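Local atomic coordinates of thioredoxin (Bacillus cereus, PDB entry 3ZIT), a protein that probably transfers electrons as a small thioredoxin- or glutaredoxin-like protein, using a pair of cysteines that can form a disulfide. Residues B[5-10]-B[30-35]; B[10-15]-B[52-57]. The protein carries 1 engineered substitution. All coordinates share one frame; numbering follows the deposited sequence.

Contact 1 (B[5-10]-B[30-35]); sequences EVYAQP and EEFDVK. Engineered in segment 5-10: Ala8 (natural residue Thr).
Strands 4-8 and 30-33 are the parallel pair of a beta-alpha-beta unit in the thioredoxin fold, with helix 13-24 as the crossover. The axes of 5-8 and 30-33 come within 4.6 Å and run 23° apart. Four backbone hydrogen bonds join them. Val6 uses both its N and its O, to Glu30 O and Phe32 N. Ala8 does the same with Phe32 O and Val34 N. The last of these, Val34 N to Ala8 O at 2.9 Å, carries the pairing just past the strand end and is nearly straight.

Glu5, Tyr7 and Phe32 pack on one face of the sheet. Tyr7 and Phe32 run alongside each other in the same direction. Their planes tilt by 21°, but the offset leaves little of one ring above the other. Phe32 CD2 sits over one face of the Tyr7 ring, 3.8 Å from Tyr7 CZ. Val34 CG1 meets the edge of the Tyr7 ring, and Glu5 CG meets the edge of the Phe32 ring. Helix 38-47 covers this face, where Arg43 makes a cation-pi contact with Phe32. The engineered Ala8 points to the other face and touches Cys15 and Lys19 of helix 13-24.

Two polar bonds stay within a segment. Tyr7 OH donates to Glu5 OE1 at 2.6 Å, from above the carboxylate plane, and also bonds Arg43. Asp33 OD1 accepts from Lys35 N in an Asx turn. A third joins the segments: the Lys35 chain folds back at its second torsion (chi2 -76°) and its fourth, bringing NZ to 2.7 Å from Gln9 OE1, above the amide carbonyl plane.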
loop_
_atom_site.group_PDB
_atom_site.type_symbol
_atom_site.label_atom_id
_atom_site.label_comp_id
_atom_site.label_asym_id
_atom_site.label_seq_id
_atom_site.Cartn_x
_atom_site.Cartn_y
_atom_site.Cartn_z
ATOM N N GLU B 5 -11.199 -0.942 12.643
ATOM C CA GLU B 5 -11.249 0.507 12.622
ATOM C C GLU B 5 -10.007 1.045 11.969
ATOM O O GLU B 5 -8.900 0.628 12.345
ATOM C CB GLU B 5 -11.370 1.131 14.004
ATOM C CG GLU B 5 -12.624 0.708 14.754
ATOM C CD GLU B 5 -12.676 1.350 16.182
ATOM O OE1 GLU B 5 -11.655 1.820 16.705
ATOM O OE2 GLU B 5 -13.655 1.180 16.884
ATOM N N VAL B 6 -10.145 1.985 11.071
ATOM C CA VAL B 6 -9.023 2.675 10.427
ATOM C C VAL B 6 -9.054 4.127 10.806
ATOM O O VAL B 6 -10.036 4.811 10.530
ATOM C CB VAL B 6 -9.092 2.497 8.909
ATOM C CG1 VAL B 6 -7.970 3.271 8.242
ATOM C CG2 VAL B 6 -9.071 1.041 8.546
ATOM N N TYR B 7 -7.980 4.615 11.410
ATOM C CA TYR B 7 -7.816 6.017 11.751
ATOM C C TYR B 7 -6.895 6.671 10.725
ATOM O O TYR B 7 -5.754 6.212 10.525
ATOM C CB TYR B 7 -7.251 6.178 13.170
ATOM C CG TYR B 7 -8.251 5.684 14.216
ATOM C CD1 TYR B 7 -8.390 4.361 14.509
ATOM C CD2 TYR B 7 -9.140 6.583 14.781
ATOM C CE1 TYR B 7 -9.419 3.887 15.312
ATOM C CE2 TYR B 7 -10.175 6.140 15.597
ATOM C CZ TYR B 7 -10.331 4.823 15.845
ATOM O OH TYR B 7 -11.393 4.402 16.633
ATOM N N ALA B 8 -7.405 7.738 10.100
ATOM C CA ALA B 8 -6.716 8.376 9.004
ATOM C C ALA B 8 -6.867 9.899 9.128
ATOM O O ALA B 8 -7.544 10.379 10.032
ATOM C CB ALA B 8 -7.292 7.925 7.651
ATOM N N GLN B 9 -6.260 10.616 8.229
ATOM C CA GLN B 9 -6.422 12.072 8.133
ATOM C C GLN B 9 -6.093 12.448 6.689
ATOM O O GLN B 9 -5.501 11.644 5.944
ATOM C CB GLN B 9 -5.685 12.840 9.153
ATOM C CG GLN B 9 -4.191 12.715 8.962
ATOM C CD GLN B 9 -3.358 13.606 9.987
ATOM O OE1 GLN B 9 -3.740 13.972 11.064
ATOM N NE2 GLN B 9 -2.154 13.888 9.596
ATOM N N PRO B 10 -6.425 13.689 6.306
ATOM C CA PRO B 10 -6.073 14.180 4.958
ATOM C C PRO B 10 -4.534 14.343 4.832
ATOM O O PRO B 10 -3.769 14.416 5.841
ATOM C CB PRO B 10 -6.656 15.598 4.913
ATOM C CG PRO B 10 -7.711 15.566 5.931
ATOM C CD PRO B 10 -7.244 14.673 7.029
ATOM N N GLU B 30 -14.365 0.172 9.063
ATOM C CA GLU B 30 -14.935 1.524 9.277
ATOM C C GLU B 30 -13.794 2.472 9.447
ATOM O O GLU B 30 -12.822 2.157 10.153
ATOM C CB GLU B 30 -15.835 1.536 10.491
ATOM C CG GLU B 30 -17.020 0.590 10.349
ATOM C CD GLU B 30 -18.148 0.956 11.273
ATOM O OE1 GLU B 30 -18.172 2.104 11.846
ATOM O OE2 GLU B 30 -19.073 0.137 11.357
ATOM N N GLU B 31 -13.877 3.650 8.853
ATOM C CA GLU B 31 -12.831 4.611 8.950
ATOM C C GLU B 31 -13.222 5.829 9.706
ATOM O O GLU B 31 -14.445 6.195 9.818
ATOM C CB GLU B 31 -12.263 5.040 7.627
ATOM C CG GLU B 31 -13.208 5.921 6.838
ATOM C CD GLU B 31 -12.627 6.062 5.527
ATOM O OE1 GLU B 31 -11.655 6.883 5.362
ATOM O OE2 GLU B 31 -12.811 5.216 4.687
ATOM N N PHE B 32 -12.247 6.588 10.236
ATOM C CA PHE B 32 -12.422 7.796 10.946
ATOM C C PHE B 32 -11.350 8.770 10.526
ATOM O O PHE B 32 -10.214 8.370 10.316
ATOM C CB PHE B 32 -12.325 7.631 12.442
ATOM C CG PHE B 32 -13.268 6.615 12.946
ATOM C CD1 PHE B 32 -14.591 6.973 13.222
ATOM C CD2 PHE B 32 -12.927 5.284 13.049
ATOM C CE1 PHE B 32 -15.492 5.993 13.643
ATOM C CE2 PHE B 32 -13.807 4.295 13.474
ATOM C CZ PHE B 32 -15.127 4.666 13.731
ATOM N N ASP B 33 -11.706 10.061 10.421
ATOM C CA ASP B 33 -10.777 11.163 10.093
ATOM C C ASP B 33 -10.499 11.905 11.359
ATOM O O ASP B 33 -11.379 12.541 11.893
ATOM C CB ASP B 33 -11.412 12.005 9.018
ATOM C CG ASP B 33 -10.523 13.168 8.571
ATOM O OD1 ASP B 33 -9.875 13.766 9.384
ATOM O OD2 ASP B 33 -10.589 13.486 7.332
ATOM N N VAL B 34 -9.270 11.776 11.872
ATOM C CA VAL B 34 -8.924 12.358 13.153
ATOM C C VAL B 34 -8.760 13.850 13.122
ATOM O O VAL B 34 -8.592 14.458 14.158
ATOM C CB VAL B 34 -7.741 11.613 13.804
ATOM C CG1 VAL B 34 -8.025 10.175 14.011
ATOM C CG2 VAL B 34 -6.421 11.832 13.045
ATOM N N LYS B 35 -8.710 14.475 11.934
ATOM C CA LYS B 35 -8.732 15.939 11.884
ATOM C C LYS B 35 -10.164 16.423 12.048
ATOM O O LYS B 35 -10.411 17.428 12.685
ATOM C CB LYS B 35 -8.130 16.429 10.564
ATOM C CG LYS B 35 -6.625 16.354 10.473
ATOM C CD LYS B 35 -6.001 17.470 11.287
ATOM C CE LYS B 35 -4.477 17.478 11.007
ATOM N NZ LYS B 35 -3.755 16.522 11.906
#

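Contact 2 (B[10-15]-B[52-57]); sequences PDCPPC and STPTVV
Thr55 OG1 is gripped by two hydrogen bonds. It donates to Ser52 O at 2.8 Å, nearly along the C=O axis, and it also bonds the hydroxyl of Ser50. These bonds tie the start of strand 55-58 back to the loop before it. That loop carries Pro54, whose preceding peptide bond is cis. A cis-proline facing a CxxC motif is a hallmark of the thioredoxin fold, and the cysteines here are Cys12 and Cys15.

The two cysteines are oxidised, with Cys12 SG and Cys15 SG 2.2 Å apart. Cys12 is at the N-cap position of the helix, and its SG is anti to the backbone N (chi1 177°). Cys15 SG is anti to its carbonyl carbon instead (chi1 -62°). The two torsions turn the sulfurs toward each other.

No hydrogen bond crosses between the segments; the disulfide packs against Thr53 and Pro54. Thr53 OG1 sits between its own backbone N and carbonyl carbon (chi1 58°), facing the disulfide. It lies 3.4 Å from Cys15 SG and 3.7 Å from Cys12 SG, so it touches both sulfurs. Cys15 SG also lies 3.6 Å from Pro54 N. The Pro54 ring continues the packing along the helix start. Its CD meets Pro14 CB at 3.8 Å, and its CB faces Cys15 CA. Pro13 and Pro14 also pack on His24 of the second subunit.

Helix 13-24 reaches Pro54 through Val18 as well. Thr53 and Thr55 touch Leu44 of helix 38-47, while Cys15 touches Ala8 of strand 4-8.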
loop_
_atom_site.group_PDB
_atom_site.type_symbol
_atom_site.label_atom_id
_atom_site.label_comp_id
_atom_site.label_asym_id
_atom_site.label_seq_id
_atom_site.Cartn_x
_atom_site.Cartn_y
_atom_site.Cartn_z
ATOM N N PRO B 10 -6.425 13.689 6.306
ATOM C CA PRO B 10 -6.073 14.180 4.958
ATOM C C PRO B 10 -4.534 14.343 4.832
ATOM O O PRO B 10 -3.769 14.416 5.841
ATOM C CB PRO B 10 -6.656 15.598 4.913
ATOM C CG PRO B 10 -7.711 15.566 5.931
ATOM C CD PRO B 10 -7.244 14.673 7.029
ATOM N N ASP B 11 -4.072 14.386 3.611
ATOM C CA ASP B 11 -2.708 14.598 3.249
ATOM C C ASP B 11 -1.871 13.561 3.948
ATOM O O ASP B 11 -0.836 13.860 4.565
ATOM C CB ASP B 11 -2.223 15.971 3.598
ATOM C CG ASP B 11 -0.941 16.332 2.810
ATOM O OD1 ASP B 11 -0.494 15.572 1.883
ATOM O OD2 ASP B 11 -0.370 17.362 3.183
ATOM N N CYS B 12 -2.230 12.289 3.773
ATOM C CA CYS B 12 -1.609 11.219 4.483
ATOM C C CYS B 12 -1.535 10.074 3.480
ATOM O O CYS B 12 -2.340 9.154 3.430
ATOM C CB CYS B 12 -2.438 10.836 5.706
ATOM S SG CYS B 12 -1.704 9.403 6.611
ATOM N N PRO B 13 -0.528 10.135 2.615
ATOM C CA PRO B 13 -0.397 9.038 1.616
ATOM C C PRO B 13 -0.311 7.627 2.237
ATOM O O PRO B 13 -0.915 6.692 1.699
ATOM C CB PRO B 13 0.850 9.386 0.805
ATOM C CG PRO B 13 0.869 10.862 0.840
ATOM C CD PRO B 13 0.392 11.207 2.288
ATOM N N PRO B 14 0.366 7.439 3.403
ATOM C CA PRO B 14 0.373 6.090 3.962
ATOM C C PRO B 14 -1.024 5.617 4.346
ATOM O O PRO B 14 -1.348 4.448 4.253
ATOM C CB PRO B 14 1.309 6.226 5.189
ATOM C CG PRO B 14 2.212 7.426 4.788
ATOM C CD PRO B 14 1.319 8.329 4.125
ATOM N N CYS B 15 -1.879 6.572 4.798
ATOM C CA CYS B 15 -3.272 6.224 5.065
ATOM C C CYS B 15 -4.021 5.785 3.831
ATOM O O CYS B 15 -4.783 4.830 3.878
ATOM C CB CYS B 15 -4.028 7.480 5.575
ATOM S SG CYS B 15 -3.443 8.236 7.138
ATOM N N SER B 52 0.010 8.788 15.571
ATOM C CA SER B 52 -0.034 9.136 14.162
ATOM C C SER B 52 -0.986 8.217 13.424
ATOM O O SER B 52 -1.415 7.188 13.913
ATOM C CB SER B 52 1.381 9.072 13.574
ATOM O OG SER B 52 1.806 7.722 13.451
ATOM N N THR B 53 -1.288 8.631 12.178
ATOM C CA THR B 53 -2.045 7.811 11.239
ATOM C C THR B 53 -1.157 7.390 10.149
ATOM O O THR B 53 -0.167 8.027 9.822
ATOM C CB THR B 53 -3.255 8.617 10.725
ATOM O OG1 THR B 53 -2.772 9.824 10.103
ATOM C CG2 THR B 53 -4.209 8.976 11.852
ATOM N N PRO B 54 -1.475 6.281 9.460
ATOM C CA PRO B 54 -2.641 5.385 9.768
ATOM C C PRO B 54 -2.361 4.617 11.069
ATOM O O PRO B 54 -1.237 4.287 11.411
ATOM C CB PRO B 54 -2.632 4.402 8.588
ATOM C CG PRO B 54 -1.180 4.380 8.137
ATOM C CD PRO B 54 -0.650 5.774 8.358
ATOM N N THR B 55 -3.499 4.307 11.732
ATOM C CA THR B 55 -3.516 3.334 12.811
ATOM C C THR B 55 -4.739 2.460 12.537
ATOM O O THR B 55 -5.812 3.021 12.226
ATOM C CB THR B 55 -3.587 3.998 14.181
ATOM O OG1 THR B 55 -2.285 4.601 14.432
ATOM C CG2 THR B 55 -3.754 2.965 15.289
ATOM N N VAL B 56 -4.602 1.148 12.627
ATOM C CA VAL B 56 -5.703 0.250 12.396
ATOM C C VAL B 56 -5.879 -0.551 13.681
ATOM O O VAL B 56 -4.892 -0.997 14.272
ATOM C CB VAL B 56 -5.433 -0.662 11.207
ATOM C CG1 VAL B 56 -6.634 -1.560 10.907
ATOM C CG2 VAL B 56 -5.116 0.162 9.955
ATOM N N VAL B 57 -7.153 -0.766 14.090
ATOM C CA VAL B 57 -7.476 -1.559 15.271
ATOM C C VAL B 57 -8.246 -2.770 14.760
ATOM O O VAL B 57 -9.271 -2.623 14.109
ATOM C CB VAL B 57 -8.234 -0.750 16.312
ATOM C CG1 VAL B 57 -8.408 -1.615 17.545
ATOM C CG2 VAL B 57 -7.463 0.507 16.637
#

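In the fold
The centres of contacts 1 and 2 are about 7 Å apart, and each lies about 7 Å from the centre of the chain. Their segments alternate along the sequence: 5-10, 10-15, 30-35, then 52-57. Pro10 belongs to both contacts, where the chain leaves strand 4-8 for helix 13-24. Strand 4-8 lies between 30-33, parallel to it, and 55-58, antiparallel to it. Backbone bonds from Tyr7 N to Thr55 O and from Val57 N to Glu5 O join the contacts. Gln9 CG and Tyr7 O also pack against Thr53. The sheet thus holds the cis-proline loop beside the disulfide at the helix start.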